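Local coordinates for protein hyaluronidase (Thermobaculum terrenum, PDB 5DIY) that probably acts as a family 84 glycoside hydrolase, a hexosaminidase that removes O-linked N-acetylglucosamine, at residues Asp143-Val148 against Gln182-Asn187; Leu88-Glu93 against Phe123-Glu128; Gln62-Leu67 against Ile76-Ala81. One frame throughout, in Å; residues are numbered along the deposited sequence.

Overall arrangement
All three contacts lie in the parallel eight-stranded beta/alpha barrel, and their chemistry changes with depth. Interaction 3 is wholly buried: aromatic and leucine side chains seal helix 58-73 onto strand 77-82. Interaction 1 lies further out, where helix 137-153 meets the chain leaving helix 175-183; one leucine pair is buried, while a threonine and a proline sit nearer solvent. Interaction 2 joins two loops that follow strands 77-82 and 113-117, through a histidine ring and a thinner apolar touch. Interactions 1 and 2 meet directly, Arg147 NH2 lying 2.8 Å from Tyr90 O, a probable hydrogen bond. Interaction 3 touches neither, although its strand 77-82 leads into the first loop of interaction 2.

Interaction 1 of 3, residues Asp143-Val148 against Gln182-Asn187; sequences DFLTRV and QRLPKN
Two neighbouring outer helices of the beta/alpha barrel meet here, Leu145 and Thr146 of helix 137-153 facing Leu184 and Pro185, where the chain leaves helix 175-183. Deepest is the leucine pair: the CD1 methyl of Leu145 touches CD2 of Leu184 at 3.7 Å, and the same CD2 also reaches Leu145 CB at 3.9 Å. Leu184 gets there because its CG stands beside the backbone N and anti to the carbonyl carbon (chi1 -79°), which brings the end of the side chain nearer than its first bond would suggest. Both leucines also rest on Met163 of strand 160-164, so the pair fills the layer between barrel wall and helices within the run helix 137-153, strand 160-164, helix 175-183. Further out, Thr146 OG1 meets the proline ring, 3.3 Å from Pro185 CD and 3.8 Å from Pro185 CG. This is packing against C-H groups; the hydroxyl has its hydrogen bond with the carbonyl oxygen of Ala142, one turn earlier in its own helix. On another side of the same helix, Arg147 NH2 forms a salt bridge with Asp143 OD2 at 3.2 Å, the oxygen lying near the guanidinium plane but being met from above the carboxylate plane. Leu184 O accepts a hydrogen bond from Arg216 NH2.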
ATOM      1  N   ASP C 143       0.761  16.440  27.550  1.00 32.20           N
ATOM      2  CA  ASP C 143       0.796  16.225  29.000  1.00 32.77           C
ATOM      3  C   ASP C 143       0.719  14.744  29.367  1.00 31.86           C
ATOM      4  O   ASP C 143       1.425  14.283  30.269  1.00 32.35           O
ATOM      5  CB  ASP C 143      -0.337  16.993  29.697  1.00 33.73           C
ATOM      6  CG  ASP C 143      -0.392  16.718  31.191  1.00 34.63           C
ATOM      7  OD1 ASP C 143       0.670  16.792  31.845  1.00 35.77           O
ATOM      8  OD2 ASP C 143      -1.486  16.399  31.704  1.00 34.63           O
ATOM      9  N   PHE C 144      -0.142  14.002  28.677  1.00 31.01           N
ATOM     10  CA  PHE C 144      -0.230  12.560  28.888  1.00 30.68           C
ATOM     11  C   PHE C 144       1.097  11.869  28.569  1.00 29.88           C
ATOM     12  O   PHE C 144       1.603  11.084  29.372  1.00 28.99           O
ATOM     13  CB  PHE C 144      -1.346  11.953  28.043  1.00 31.07           C
ATOM     14  CG  PHE C 144      -1.557  10.490  28.290  1.00 31.38           C
ATOM     15  CD1 PHE C 144      -2.215  10.062  29.427  1.00 31.84           C
ATOM     16  CD2 PHE C 144      -1.089   9.538  27.391  1.00 32.23           C
ATOM     17  CE1 PHE C 144      -2.419   8.711  29.670  1.00 31.75           C
ATOM     18  CE2 PHE C 144      -1.288   8.186  27.622  1.00 31.98           C
ATOM     19  CZ  PHE C 144      -1.954   7.772  28.764  1.00 32.43           C
ATOM     20  N   LEU C 145       1.654  12.169  27.400  1.00 29.95           N
ATOM     21  CA  LEU C 145       2.893  11.517  26.959  1.00 30.61           C
ATOM     22  C   LEU C 145       4.085  11.889  27.835  1.00 30.48           C
ATOM     23  O   LEU C 145       4.927  11.034  28.126  1.00 29.88           O
ATOM     24  CB  LEU C 145       3.179  11.821  25.483  1.00 30.61           C
ATOM     25  CG  LEU C 145       2.182  11.181  24.506  1.00 30.70           C
ATOM     26  CD1 LEU C 145       2.307  11.822  23.134  1.00 30.31           C
ATOM     27  CD2 LEU C 145       2.374   9.670  24.427  1.00 30.73           C
ATOM     28  N   THR C 146       4.142  13.155  28.258  1.00 31.43           N
ATOM     29  CA  THR C 146       5.150  13.614  29.225  1.00 31.17           C
ATOM     30  C   THR C 146       5.092  12.790  30.506  1.00 30.68           C
ATOM     31  O   THR C 146       6.123  12.295  30.972  1.00 31.41           O
ATOM     32  CB  THR C 146       4.962  15.107  29.578  1.00 31.70           C
ATOM     33  OG1 THR C 146       5.052  15.897  28.386  1.00 31.20           O
ATOM     34  CG2 THR C 146       6.031  15.587  30.602  1.00 31.47           C
ATOM     35  N   ARG C 147       3.884  12.630  31.049  1.00 31.34           N
ATOM     36  CA  ARG C 147       3.679  11.851  32.282  1.00 32.64           C
ATOM     37  C   ARG C 147       3.990  10.360  32.119  1.00 31.71           C
ATOM     38  O   ARG C 147       4.518   9.738  33.045  1.00 31.38           O
ATOM     39  CB  ARG C 147       2.264  12.050  32.851  1.00 34.00           C
ATOM     40  CG  ARG C 147       2.118  13.348  33.634  1.00 35.29           C
ATOM     41  CD  ARG C 147       0.778  13.455  34.341  1.00 35.99           C
ATOM     42  NE  ARG C 147      -0.306  13.721  33.397  1.00 36.59           N
ATOM     43  CZ  ARG C 147      -1.325  12.905  33.101  1.00 36.07           C
ATOM     44  NH1 ARG C 147      -1.478  11.721  33.685  1.00 35.03           N
ATOM     45  NH2 ARG C 147      -2.231  13.302  32.206  1.00 36.65           N
ATOM     46  N   VAL C 148       3.687   9.791  30.951  1.00 30.67           N
ATOM     47  CA  VAL C 148       4.038   8.386  30.693  1.00 30.92           C
ATOM     48  C   VAL C 148       5.565   8.233  30.645  1.00 30.87           C
ATOM     49  O   VAL C 148       6.102   7.296  31.232  1.00 32.08           O
ATOM     50  CB  VAL C 148       3.367   7.810  29.413  1.00 30.38           C
ATOM     51  CG1 VAL C 148       3.864   6.395  29.119  1.00 29.83           C
ATOM     52  CG2 VAL C 148       1.843   7.804  29.551  1.00 29.91           C
ATOM     53  N   GLN C 182       6.336  22.124  20.678  1.00 34.01           N
ATOM     54  CA  GLN C 182       6.680  22.931  21.852  1.00 34.10           C
ATOM     55  C   GLN C 182       6.577  22.137  23.161  1.00 33.98           C
ATOM     56  O   GLN C 182       7.466  22.222  24.007  1.00 33.22           O
ATOM     57  CB  GLN C 182       5.764  24.173  21.900  1.00 35.37           C
ATOM     58  CG  GLN C 182       6.073  25.205  22.984  1.00 35.78           C
ATOM     59  CD  GLN C 182       7.465  25.809  22.865  1.00 36.19           C
ATOM     60  OE1 GLN C 182       7.970  26.030  21.766  1.00 36.48           O
ATOM     61  NE2 GLN C 182       8.092  26.073  24.004  1.00 37.07           N
ATOM     62  N   ARG C 183       5.508  21.356  23.316  1.00 35.70           N
ATOM     63  CA  ARG C 183       5.170  20.724  24.607  1.00 35.04           C
ATOM     64  C   ARG C 183       5.619  19.277  24.797  1.00 34.10           C
ATOM     65  O   ARG C 183       5.717  18.825  25.940  1.00 33.00           O
ATOM     66  CB  ARG C 183       3.664  20.819  24.847  1.00 37.39           C
ATOM     67  CG  ARG C 183       3.155  22.251  24.843  1.00 39.65           C
ATOM     68  CD  ARG C 183       1.980  22.447  25.777  1.00 42.38           C
ATOM     69  NE  ARG C 183       1.566  23.851  25.806  1.00 45.87           N
ATOM     70  CZ  ARG C 183       0.759  24.399  26.716  1.00 47.57           C
ATOM     71  NH1 ARG C 183       0.243  23.679  27.714  1.00 48.31           N
ATOM     72  NH2 ARG C 183       0.465  25.694  26.627  1.00 49.01           N
ATOM     73  N   LEU C 184       5.868  18.540  23.713  1.00 32.81           N
ATOM     74  CA  LEU C 184       6.455  17.198  23.836  1.00 33.14           C
ATOM     75  C   LEU C 184       7.942  17.299  24.152  1.00 31.68           C
ATOM     76  O   LEU C 184       8.657  17.978  23.431  1.00 31.59           O
ATOM     77  CB  LEU C 184       6.305  16.373  22.546  1.00 33.36           C
ATOM     78  CG  LEU C 184       4.968  15.707  22.237  1.00 34.10           C
ATOM     79  CD1 LEU C 184       5.057  15.027  20.881  1.00 34.34           C
ATOM     80  CD2 LEU C 184       4.586  14.696  23.308  1.00 34.15           C
ATOM     81  N   PRO C 185       8.420  16.596  25.201  1.00 32.34           N
ATOM     82  CA  PRO C 185       9.871  16.458  25.403  1.00 33.42           C
ATOM     83  C   PRO C 185      10.577  16.020  24.116  1.00 34.74           C
ATOM     84  O   PRO C 185      10.059  15.159  23.396  1.00 35.21           O
ATOM     85  CB  PRO C 185       9.977  15.372  26.479  1.00 33.59           C
ATOM     86  CG  PRO C 185       8.701  15.471  27.241  1.00 33.34           C
ATOM     87  CD  PRO C 185       7.650  15.945  26.278  1.00 32.79           C
ATOM     88  N   LYS C 186      11.742  16.609  23.841  1.00 36.24           N
ATOM     89  CA  LYS C 186      12.377  16.533  22.510  1.00 36.80           C
ATOM     90  C   LYS C 186      12.739  15.118  22.073  1.00 35.41           C
ATOM     91  O   LYS C 186      12.747  14.828  20.878  1.00 36.89           O
ATOM     92  CB  LYS C 186      13.649  17.398  22.436  1.00 37.58           C
ATOM     93  CG  LYS C 186      13.475  18.882  22.716  1.00 39.54           C
ATOM     94  CD  LYS C 186      12.583  19.594  21.709  1.00 40.26           C
ATOM     95  CE  LYS C 186      12.488  21.081  22.029  1.00 41.27           C
ATOM     96  NZ  LYS C 186      11.115  21.618  21.816  1.00 43.03           N
ATOM     97  N   ASN C 187      13.040  14.252  23.034  1.00 33.99           N
ATOM     98  CA  ASN C 187      13.444  12.882  22.746  1.00 34.68           C
ATOM     99  C   ASN C 187      12.283  11.896  22.526  1.00 33.28           C
ATOM    100  O   ASN C 187      12.527  10.721  22.253  1.00 32.14           O
ATOM    101  CB  ASN C 187      14.392  12.389  23.846  1.00 36.52           C
ATOM    102  CG  ASN C 187      15.676  13.217  23.922  1.00 38.13           C
ATOM    103  OD1 ASN C 187      16.168  13.741  22.915  1.00 37.03           O
ATOM    104  ND2 ASN C 187      16.233  13.326  25.121  1.00 39.79           N
TER

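Interaction 2 of 3, residues Leu88-Glu93 against Phe123-Glu128; sequences LVYSSE and FDLIHE
His127 and Val89 hold together two loops on the rim of the beta/alpha barrel, one running from strand 77-82 to helix 93-108, the other from strand 113-117 to helix 128-133. The tight part is a CH-pi contact: the CG2 methyl of Val89 stands 3.6 Å from the centroid of the His127 imidazole, only 6° off the ring normal. It is therefore centred over the face, with CE1 of His127 its nearest ring atom at 3.7 Å. Val89 places this branch beside its own backbone N, while CG1 is anti to that N (chi1 -169°). The opposite face of the imidazole is covered by Ile126 CG2, its own neighbour in sequence, 4.1 Å above the plane, so the ring is sandwiched between two methyl groups. Leu88 O comes obliquely to the ring, 3.3 Å from His127 CD2; it also lies close to NE2, but the angle is too poor for a hydrogen bond, and NE2 instead has a weak one to Ser87 O. Replacing His127 with an alanine would probably leave the Val89 methyl without its aromatic face and a gap between the loops. Looser is the second touch, Tyr90 CD2 to Leu125 CD2 at 4.0 Å, a single oblique apolar approach. Nearby, Asp130 of helix 128-133 accepts hydrogen bonds from Tyr90 N and Ser91 OG. On the solvent side, exposed Ile126 reaches none of the 88-93 residues and serves only its neighbour's ring. With only a weak polar link at the imidazole, the direct union of the loops rests mainly on dispersion over the ring face, and the stronger bonds come from the adjoining helix.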
ATOM      1  N   LEU C  88      -9.491   7.187  25.743  1.00 34.73           N
ATOM      2  CA  LEU C  88      -8.615   7.643  26.832  1.00 35.06           C
ATOM      3  C   LEU C  88      -9.125   8.935  27.461  1.00 34.09           C
ATOM      4  O   LEU C  88      -9.466   9.878  26.754  1.00 33.02           O
ATOM      5  CB  LEU C  88      -7.179   7.869  26.334  1.00 35.26           C
ATOM      6  CG  LEU C  88      -6.151   8.524  27.270  1.00 35.74           C
ATOM      7  CD1 LEU C  88      -5.961   7.693  28.526  1.00 36.27           C
ATOM      8  CD2 LEU C  88      -4.820   8.711  26.557  1.00 34.60           C
ATOM      9  N   VAL C  89      -9.166   8.955  28.790  1.00 35.18           N
ATOM     10  CA  VAL C  89      -9.319  10.188  29.555  1.00 35.01           C
ATOM     11  C   VAL C  89      -7.898  10.670  29.859  1.00 34.25           C
ATOM     12  O   VAL C  89      -7.233  10.147  30.756  1.00 32.54           O
ATOM     13  CB  VAL C  89     -10.134   9.977  30.855  1.00 36.16           C
ATOM     14  CG1 VAL C  89     -10.498  11.322  31.478  1.00 36.58           C
ATOM     15  CG2 VAL C  89     -11.392   9.163  30.574  1.00 36.16           C
ATOM     16  N   TYR C  90      -7.437  11.654  29.087  1.00 33.93           N
ATOM     17  CA  TYR C  90      -6.054  12.145  29.168  1.00 34.81           C
ATOM     18  C   TYR C  90      -5.644  12.618  30.569  1.00 35.96           C
ATOM     19  O   TYR C  90      -4.540  12.321  31.018  1.00 35.62           O
ATOM     20  CB  TYR C  90      -5.821  13.271  28.152  1.00 34.65           C
ATOM     21  CG  TYR C  90      -5.827  12.813  26.710  1.00 34.55           C
ATOM     22  CD1 TYR C  90      -4.697  12.228  26.141  1.00 34.42           C
ATOM     23  CD2 TYR C  90      -6.964  12.959  25.914  1.00 34.43           C
ATOM     24  CE1 TYR C  90      -4.697  11.805  24.824  1.00 34.00           C
ATOM     25  CE2 TYR C  90      -6.974  12.540  24.594  1.00 34.16           C
ATOM     26  CZ  TYR C  90      -5.839  11.962  24.052  1.00 34.38           C
ATOM     27  OH  TYR C  90      -5.842  11.545  22.742  1.00 34.26           O
ATOM     28  N   SER C  91      -6.544  13.329  31.252  1.00 38.04           N
ATOM     29  CA  SER C  91      -6.268  13.898  32.584  1.00 38.54           C
ATOM     30  C   SER C  91      -6.373  12.902  33.743  1.00 39.15           C
ATOM     31  O   SER C  91      -5.962  13.229  34.860  1.00 40.14           O
ATOM     32  CB  SER C  91      -7.199  15.089  32.858  1.00 38.20           C
ATOM     33  OG  SER C  91      -8.559  14.692  32.818  1.00 37.75           O
ATOM     34  N   SER C  92      -6.913  11.708  33.490  1.00 38.84           N
ATOM     35  CA  SER C  92      -7.156  10.722  34.548  1.00 38.87           C
ATOM     36  C   SER C  92      -5.885  10.001  34.955  1.00 40.92           C
ATOM     37  O   SER C  92      -5.274   9.309  34.140  1.00 40.78           O
ATOM     38  CB  SER C  92      -8.186   9.681  34.101  1.00 38.54           C
ATOM     39  OG  SER C  92      -8.239   8.592  35.007  1.00 38.18           O
ATOM     40  N   GLU C  93      -5.522  10.136  36.230  1.00 42.17           N
ATOM     41  CA  GLU C  93      -4.385   9.414  36.808  1.00 43.33           C
ATOM     42  C   GLU C  93      -4.557   7.893  36.689  1.00 42.10           C
ATOM     43  O   GLU C  93      -3.597   7.185  36.401  1.00 39.86           O
ATOM     44  CB  GLU C  93      -4.172   9.827  38.275  1.00 45.01           C
ATOM     45  CG  GLU C  93      -3.658  11.256  38.438  1.00 47.13           C
ATOM     46  CD  GLU C  93      -3.516  11.704  39.893  1.00 49.50           C
ATOM     47  OE1 GLU C  93      -4.420  11.426  40.712  1.00 50.09           O
ATOM     48  OE2 GLU C  93      -2.501  12.359  40.218  1.00 49.15           O
ATOM     49  N   PHE C 123     -10.975  14.722  16.364  1.00 45.39           N
ATOM     50  CA  PHE C 123     -10.054  15.868  16.383  1.00 47.74           C
ATOM     51  C   PHE C 123     -10.153  16.738  17.642  1.00 48.89           C
ATOM     52  O   PHE C 123      -9.292  17.590  17.859  1.00 49.63           O
ATOM     53  CB  PHE C 123     -10.252  16.760  15.140  1.00 48.85           C
ATOM     54  CG  PHE C 123     -10.016  16.060  13.812  1.00 50.07           C
ATOM     55  CD1 PHE C 123      -8.994  15.116  13.643  1.00 50.61           C
ATOM     56  CD2 PHE C 123     -10.794  16.394  12.699  1.00 50.28           C
ATOM     57  CE1 PHE C 123      -8.784  14.499  12.411  1.00 50.92           C
ATOM     58  CE2 PHE C 123     -10.580  15.783  11.466  1.00 50.20           C
ATOM     59  CZ  PHE C 123      -9.576  14.834  11.321  1.00 50.65           C
ATOM     60  N   ASP C 124     -11.180  16.521  18.464  1.00 50.12           N
ATOM     61  CA  ASP C 124     -11.391  17.289  19.693  1.00 52.29           C
ATOM     62  C   ASP C 124     -11.598  16.354  20.881  1.00 51.17           C
ATOM     63  O   ASP C 124     -11.820  15.153  20.702  1.00 50.45           O
ATOM     64  CB  ASP C 124     -12.580  18.256  19.536  1.00 55.99           C
ATOM     65  CG  ASP C 124     -13.763  17.634  18.799  1.00 58.26           C
ATOM     66  OD1 ASP C 124     -13.936  16.395  18.852  1.00 60.18           O
ATOM     67  OD2 ASP C 124     -14.514  18.394  18.153  1.00 62.44           O
ATOM     68  N   LEU C 125     -11.533  16.925  22.083  1.00 48.69           N
ATOM     69  CA  LEU C 125     -11.587  16.164  23.331  1.00 47.28           C
ATOM     70  C   LEU C 125     -12.988  15.600  23.596  1.00 47.51           C
ATOM     71  O   LEU C 125     -13.973  16.338  23.606  1.00 48.00           O
ATOM     72  CB  LEU C 125     -11.127  17.034  24.509  1.00 46.03           C
ATOM     73  CG  LEU C 125      -9.672  17.520  24.444  1.00 45.69           C
ATOM     74  CD1 LEU C 125      -9.430  18.680  25.397  1.00 46.18           C
ATOM     75  CD2 LEU C 125      -8.702  16.381  24.734  1.00 45.39           C
ATOM     76  N   ILE C 126     -13.050  14.288  23.815  1.00 47.25           N
ATOM     77  CA  ILE C 126     -14.307  13.559  24.020  1.00 47.78           C
ATOM     78  C   ILE C 126     -14.873  13.780  25.425  1.00 47.18           C
ATOM     79  O   ILE C 126     -16.079  13.986  25.578  1.00 48.61           O
ATOM     80  CB  ILE C 126     -14.113  12.037  23.753  1.00 48.01           C
ATOM     81  CG1 ILE C 126     -13.787  11.804  22.272  1.00 48.53           C
ATOM     82  CG2 ILE C 126     -15.347  11.229  24.144  1.00 48.57           C
ATOM     83  CD1 ILE C 126     -13.279  10.410  21.952  1.00 48.99           C
ATOM     84  N   HIS C 127     -14.005  13.745  26.435  1.00 45.81           N
ATOM     85  CA  HIS C 127     -14.433  13.755  27.833  1.00 44.58           C
ATOM     86  C   HIS C 127     -14.436  15.167  28.423  1.00 45.42           C
ATOM     87  O   HIS C 127     -13.528  15.964  28.156  1.00 43.91           O
ATOM     88  CB  HIS C 127     -13.523  12.852  28.659  1.00 44.36           C
ATOM     89  CG  HIS C 127     -13.397  11.464  28.116  1.00 43.55           C
ATOM     90  ND1 HIS C 127     -14.261  10.449  28.462  1.00 43.69           N
ATOM     91  CD2 HIS C 127     -12.504  10.922  27.256  1.00 42.99           C
ATOM     92  CE1 HIS C 127     -13.907   9.340  27.838  1.00 43.60           C
ATOM     93  NE2 HIS C 127     -12.843   9.599  27.100  1.00 43.75           N
ATOM     94  N   GLU C 128     -15.456  15.455  29.237  1.00 44.94           N
ATOM     95  CA  GLU C 128     -15.623  16.764  29.891  1.00 44.91           C
ATOM     96  C   GLU C 128     -14.455  17.113  30.821  1.00 44.05           C
ATOM     97  O   GLU C 128     -13.960  18.242  30.813  1.00 43.52           O
ATOM     98  CB  GLU C 128     -16.946  16.796  30.675  1.00 45.07           C
ATOM     99  CG  GLU C 128     -17.305  18.143  31.283  1.00 45.24           C
TER

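Interaction 3 of 3, residues Gln62-Leu67 against Ile76-Ala81; sequences QLFKEL and INFTFA
Phe64 and Phe78 meet with their side chains crossing at about a right angle, helix 58-73 supplying the first and strand 77-82 the second. The touching atoms are CD1 of Phe64 and CZ of Phe78, 4.2 Å apart, with CZ lying at the edge of the Phe64 ring, near its plane. Phe78 reaches across from the strand with CG anti to the backbone N (chi1 -175°), its ring carried towards the helix. One turn further along the helix, Leu67 approaches the same ring obliquely: its CB lies 3.9 Å from Phe78 CE2. Phe78 thus presents neighbouring ring carbons to two helix residues spaced three apart, CZ to Phe64 and CE2 to Leu67. Phe80, two residues on and also directed at the helix, sits beside this group without a close touch. The contact closes the second half of the beta-alpha-beta unit formed by strand 37-40, helix 58-73 and strand 77-82, where the helix covers the outer surface of the barrel. More aromatic rings surround it: Phe64 makes edge-to-face contacts with Tyr40, Tyr56 and Phe106, and Phe80 stacks with Phe106. Since every group that touches here is buried and apolar, with no polar bond between helix and strand segments to fix direction, their mutual position depends on the shape and fit of the rings and the leucine.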
ATOM      1  N   GLN C  62       3.360 -15.161  25.705  1.00 39.19           N
ATOM      2  CA  GLN C  62       4.390 -16.129  25.312  1.00 40.07           C
ATOM      3  C   GLN C  62       4.783 -15.997  23.834  1.00 37.88           C
ATOM      4  O   GLN C  62       5.957 -16.153  23.492  1.00 36.76           O
ATOM      5  CB  GLN C  62       3.923 -17.566  25.619  1.00 43.36           C
ATOM      6  CG  GLN C  62       4.899 -18.681  25.235  1.00 45.64           C
ATOM      7  CD  GLN C  62       6.300 -18.474  25.786  1.00 47.80           C
ATOM      8  OE1 GLN C  62       7.286 -18.540  25.048  1.00 49.22           O
ATOM      9  NE2 GLN C  62       6.396 -18.212  27.087  1.00 49.81           N
ATOM     10  N   LEU C  63       3.805 -15.725  22.970  1.00 36.17           N
ATOM     11  CA  LEU C  63       4.083 -15.448  21.552  1.00 35.56           C
ATOM     12  C   LEU C  63       4.888 -14.150  21.401  1.00 34.22           C
ATOM     13  O   LEU C  63       5.888 -14.121  20.680  1.00 33.20           O
ATOM     14  CB  LEU C  63       2.790 -15.395  20.730  1.00 35.27           C
ATOM     15  CG  LEU C  63       1.967 -16.691  20.655  1.00 35.25           C
ATOM     16  CD1 LEU C  63       0.594 -16.436  20.042  1.00 36.16           C
ATOM     17  CD2 LEU C  63       2.700 -17.770  19.876  1.00 35.11           C
ATOM     18  N   PHE C  64       4.478 -13.097  22.110  1.00 33.31           N
ATOM     19  CA  PHE C  64       5.252 -11.851  22.145  1.00 32.97           C
ATOM     20  C   PHE C  64       6.698 -12.066  22.611  1.00 33.41           C
ATOM     21  O   PHE C  64       7.619 -11.449  22.065  1.00 33.14           O
ATOM     22  CB  PHE C  64       4.570 -10.792  23.024  1.00 33.31           C
ATOM     23  CG  PHE C  64       3.395 -10.116  22.368  1.00 33.64           C
ATOM     24  CD1 PHE C  64       3.571  -9.330  21.225  1.00 34.05           C
ATOM     25  CD2 PHE C  64       2.114 -10.231  22.903  1.00 33.67           C
ATOM     26  CE1 PHE C  64       2.490  -8.692  20.625  1.00 33.67           C
ATOM     27  CE2 PHE C  64       1.034  -9.594  22.309  1.00 34.47           C
ATOM     28  CZ  PHE C  64       1.221  -8.828  21.165  1.00 33.63           C
ATOM     29  N   LYS C  65       6.896 -12.935  23.607  1.00 33.85           N
ATOM     30  CA  LYS C  65       8.245 -13.279  24.084  1.00 33.71           C
ATOM     31  C   LYS C  65       9.074 -13.938  22.980  1.00 32.94           C
ATOM     32  O   LYS C  65      10.257 -13.630  22.825  1.00 31.78           O
ATOM     33  CB  LYS C  65       8.185 -14.220  25.296  1.00 36.11           C
ATOM     34  CG  LYS C  65       9.535 -14.482  25.966  1.00 36.75           C
ATOM     35  CD  LYS C  65       9.406 -15.453  27.135  1.00 37.78           C
ATOM     36  CE  LYS C  65      10.692 -16.240  27.361  1.00 38.14           C
ATOM     37  N   GLU C  66       8.454 -14.851  22.235  1.00 32.55           N
ATOM     38  CA  GLU C  66       9.114 -15.499  21.099  1.00 33.41           C
ATOM     39  C   GLU C  66       9.479 -14.474  20.010  1.00 32.52           C
ATOM     40  O   GLU C  66      10.598 -14.485  19.505  1.00 33.51           O
ATOM     41  CB  GLU C  66       8.245 -16.623  20.528  1.00 33.15           C
ATOM     42  N   LEU C  67       8.550 -13.574  19.687  1.00 32.54           N
ATOM     43  CA  LEU C  67       8.826 -12.468  18.752  1.00 32.77           C
ATOM     44  C   LEU C  67       9.979 -11.574  19.219  1.00 32.08           C
ATOM     45  O   LEU C  67      10.900 -11.290  18.451  1.00 30.72           O
ATOM     46  CB  LEU C  67       7.581 -11.595  18.548  1.00 33.68           C
ATOM     47  CG  LEU C  67       6.371 -12.169  17.813  1.00 34.59           C
ATOM     48  CD1 LEU C  67       5.257 -11.133  17.811  1.00 35.45           C
ATOM     49  CD2 LEU C  67       6.725 -12.591  16.393  1.00 34.96           C
ATOM     50  N   ILE C  76      17.033  -6.634  15.471  1.00 35.05           N
ATOM     51  CA  ILE C  76      15.838  -5.816  15.310  1.00 35.49           C
ATOM     52  C   ILE C  76      15.426  -5.266  16.673  1.00 34.36           C
ATOM     53  O   ILE C  76      15.285  -6.032  17.623  1.00 34.97           O
ATOM     54  CB  ILE C  76      14.636  -6.642  14.773  1.00 35.86           C
ATOM     55  CG1 ILE C  76      15.036  -7.564  13.608  1.00 37.85           C
ATOM     56  CG2 ILE C  76      13.482  -5.727  14.384  1.00 35.64           C
ATOM     57  CD1 ILE C  76      15.617  -6.858  12.414  1.00 38.09           C
ATOM     58  N   ASN C  77      15.218  -3.954  16.764  1.00 34.37           N
ATOM     59  CA  ASN C  77      14.599  -3.355  17.947  1.00 33.76           C
ATOM     60  C   ASN C  77      13.091  -3.554  17.848  1.00 32.59           C
ATOM     61  O   ASN C  77      12.470  -3.085  16.891  1.00 32.57           O
ATOM     62  CB  ASN C  77      14.943  -1.863  18.045  1.00 35.77           C
ATOM     63  CG  ASN C  77      14.503  -1.231  19.367  1.00 37.81           C
ATOM     64  OD1 ASN C  77      14.442  -1.888  20.410  1.00 38.33           O
ATOM     65  ND2 ASN C  77      14.208   0.062  19.327  1.00 39.20           N
ATOM     66  N   PHE C  78      12.514  -4.274  18.812  1.00 30.02           N
ATOM     67  CA  PHE C  78      11.072  -4.514  18.862  1.00 30.40           C
ATOM     68  C   PHE C  78      10.407  -3.388  19.650  1.00 31.12           C
ATOM     69  O   PHE C  78      10.766  -3.143  20.805  1.00 32.04           O
ATOM     70  CB  PHE C  78      10.788  -5.858  19.534  1.00 30.32           C
ATOM     71  CG  PHE C  78       9.333  -6.268  19.532  1.00 30.76           C
ATOM     72  CD1 PHE C  78       8.423  -5.701  20.428  1.00 30.27           C
ATOM     73  CD2 PHE C  78       8.879  -7.270  18.675  1.00 30.33           C
ATOM     74  CE1 PHE C  78       7.096  -6.100  20.440  1.00 29.99           C
ATOM     75  CE2 PHE C  78       7.552  -7.670  18.684  1.00 30.24           C
ATOM     76  CZ  PHE C  78       6.659  -7.087  19.569  1.00 30.53           C
ATOM     77  N   THR C  79       9.431  -2.728  19.028  1.00 29.72           N
ATOM     78  CA  THR C  79       8.612  -1.715  19.684  1.00 28.91           C
ATOM     79  C   THR C  79       7.183  -2.224  19.805  1.00 28.59           C
ATOM     80  O   THR C  79       6.584  -2.647  18.817  1.00 29.12           O
ATOM     81  CB  THR C  79       8.626  -0.395  18.889  1.00 28.82           C
ATOM     82  OG1 THR C  79       9.956   0.134  18.870  1.00 29.27           O
ATOM     83  CG2 THR C  79       7.678   0.655  19.495  1.00 28.31           C
ATOM     84  N   PHE C  80       6.647  -2.184  21.022  1.00 28.08           N
ATOM     85  CA  PHE C  80       5.247  -2.482  21.266  1.00 28.13           C
ATOM     86  C   PHE C  80       4.492  -1.169  21.205  1.00 27.65           C
ATOM     87  O   PHE C  80       4.831  -0.236  21.939  1.00 27.90           O
ATOM     88  CB  PHE C  80       5.037  -3.131  22.639  1.00 28.68           C
ATOM     89  CG  PHE C  80       3.588  -3.325  22.989  1.00 29.37           C
ATOM     90  CD1 PHE C  80       2.868  -4.382  22.451  1.00 30.28           C
ATOM     91  CD2 PHE C  80       2.931  -2.424  23.819  1.00 30.04           C
ATOM     92  CE1 PHE C  80       1.521  -4.548  22.746  1.00 30.59           C
ATOM     93  CE2 PHE C  80       1.589  -2.585  24.122  1.00 30.20           C
ATOM     94  CZ  PHE C  80       0.883  -3.647  23.589  1.00 30.32           C
ATOM     95  N   ALA C  81       3.476  -1.088  20.350  1.00 26.54           N
ATOM     96  CA  ALA C  81       2.621   0.096  20.296  1.00 26.56           C
ATOM     97  C   ALA C  81       1.230  -0.165  20.863  1.00 27.02           C
ATOM     98  O   ALA C  81       0.731  -1.292  20.832  1.00 26.32           O
ATOM     99  CB  ALA C  81       2.524   0.631  18.879  1.00 26.84           C
TER